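Local structure of proteasome assembly chaperone family protein (Pyrococcus furiosus, 3VR0) at residues V190-A193 / G194-G198. The protein acts as an archaeal proteasome activator and is a homologue of proteasome assembly chaperones, of the PAC2 family. Numbering follows the deposited sequence.
Sequences VGAA and GLLLG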
ATOM      1  N   VAL C 190      16.373  -4.814  10.366  1.00 24.58           N
ATOM      2  CA  VAL C 190      15.301  -4.214   9.573  1.00 25.47           C
ATOM      3  C   VAL C 190      15.835  -3.064   8.706  1.00 26.54           C
ATOM      4  O   VAL C 190      16.568  -2.219   9.218  1.00 27.54           O
ATOM      5  CB  VAL C 190      14.173  -3.674  10.524  1.00 25.88           C
ATOM      6  CG1 VAL C 190      13.145  -2.811   9.763  1.00 27.17           C
ATOM      7  CG2 VAL C 190      13.461  -4.864  11.298  1.00 24.70           C
ATOM      8  N   GLY C 191      15.434  -3.001   7.432  1.00 26.26           N
ATOM      9  CA  GLY C 191      15.826  -1.888   6.552  1.00 25.74           C
ATOM     10  C   GLY C 191      17.205  -2.073   5.904  1.00 24.46           C
ATOM     11  O   GLY C 191      17.687  -3.165   5.827  1.00 23.90           O
ATOM     12  N   ALA C 192      17.829  -0.986   5.460  1.00 24.28           N
ATOM     13  CA  ALA C 192      19.057  -1.052   4.650  1.00 24.37           C
ATOM     14  C   ALA C 192      20.222  -1.728   5.352  1.00 24.40           C
ATOM     15  O   ALA C 192      20.938  -2.524   4.732  1.00 24.64           O
ATOM     16  CB  ALA C 192      19.439   0.322   4.141  1.00 25.52           C
ATOM     17  N   ALA C 193      20.369  -1.519   6.655  1.00 24.26           N
ATOM     18  CA  ALA C 193      21.434  -2.259   7.378  1.00 24.59           C
ATOM     19  C   ALA C 193      21.351  -3.758   7.184  1.00 24.91           C
ATOM     20  O   ALA C 193      22.376  -4.500   7.242  1.00 25.97           O
ATOM     21  CB  ALA C 193      21.442  -1.908   8.843  1.00 25.00           C
ATOM     22  N   GLY C 194      20.138  -4.239   6.936  1.00 24.48           N
ATOM     23  CA  GLY C 194      19.945  -5.648   6.649  1.00 22.24           C
ATOM     24  C   GLY C 194      19.840  -5.959   5.178  1.00 22.54           C
ATOM     25  O   GLY C 194      20.516  -6.858   4.704  1.00 23.07           O
ATOM     26  N   LEU C 195      18.949  -5.273   4.447  1.00 21.72           N
ATOM     27  CA  LEU C 195      18.698  -5.642   3.035  1.00 20.93           C
ATOM     28  C   LEU C 195      19.941  -5.530   2.139  1.00 20.56           C
ATOM     29  O   LEU C 195      20.128  -6.370   1.240  1.00 18.87           O
ATOM     30  CB  LEU C 195      17.605  -4.758   2.420  1.00 21.42           C
ATOM     31  CG  LEU C 195      16.164  -4.950   2.915  1.00 25.63           C
ATOM     32  CD1 LEU C 195      15.207  -4.330   1.942  1.00 29.13           C
ATOM     33  CD2 LEU C 195      15.875  -6.477   3.145  1.00 24.38           C
ATOM     34  N   LEU C 196      20.798  -4.517   2.387  1.00 19.90           N
ATOM     35  CA  LEU C 196      22.042  -4.421   1.553  1.00 19.61           C
ATOM     36  C   LEU C 196      22.825  -5.690   1.608  1.00 19.16           C
ATOM     37  O   LEU C 196      23.334  -6.152   0.584  1.00 19.82           O
ATOM     38  CB  LEU C 196      22.911  -3.223   1.936  1.00 18.18           C
ATOM     39  CG  LEU C 196      22.201  -1.899   1.615  1.00 18.55           C
ATOM     40  CD1 LEU C 196      22.996  -0.682   2.187  1.00 21.44           C
ATOM     41  CD2 LEU C 196      21.979  -1.743   0.131  1.00 18.01           C
ATOM     42  N   LEU C 197      22.920  -6.274   2.797  1.00 19.15           N
ATOM     43  CA  LEU C 197      23.693  -7.526   2.925  1.00 20.83           C
ATOM     44  C   LEU C 197      22.899  -8.699   2.361  1.00 21.95           C
ATOM     45  O   LEU C 197      23.450  -9.550   1.620  1.00 21.71           O
ATOM     46  CB  LEU C 197      24.052  -7.803   4.392  1.00 20.01           C
ATOM     47  CG  LEU C 197      24.954  -6.731   5.026  1.00 22.28           C
ATOM     48  CD1 LEU C 197      25.097  -7.026   6.495  1.00 22.10           C
ATOM     49  CD2 LEU C 197      26.360  -6.703   4.349  1.00 20.46           C
ATOM     50  N   GLY C 198      21.598  -8.741   2.691  1.00 22.01           N
ATOM     51  CA  GLY C 198      20.759  -9.899   2.231  1.00 22.06           C
ATOM     52  C   GLY C 198      20.657  -9.982   0.736  1.00 21.92           C
ATOM     53  O   GLY C 198      20.831 -11.032   0.145  1.00 21.04           O
TER
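The carbonyl oxygen of G191 takes two backbone N-H groups of the first helical turn. The bond from L195 N to G191 O is 2.8 Å long. It is nearly straight, with an N-H...O angle of 172°. G194 N reaches the same G191 O at 2.9 Å, but from above the carbonyl plane and with a clearly bent angle. One residue on, L196 N bonds to A192 O at 3.1 Å. This is the first turn of helix 192-202, with G191 as N-cap residue. G191 has a positive phi, a conformation easily reached without a side chain. The tight part lies over these carbonyls. CG of L196 sits 3.4 Å from A192 O, because a chi1 of -66° sets it beside its own backbone N. CD1 of L196 extends past the carbonyl to A192 CB, at a looser 4.2 Å. L197 leans its CD1 toward A193 O at 3.8 Å. Outside this turn, Q110 OE1 accepts from A192 N and T140 OG1 bonds to A193 O. L195 and L196 also pack on helix 116-131, which covers that face of the turn. On the loose side, exposed V190 points its CB away from residues 194-198, and its side chain touches none of them. V190 pairs antiparallel with a strand of the second subunit, so a sheet continues across the interface.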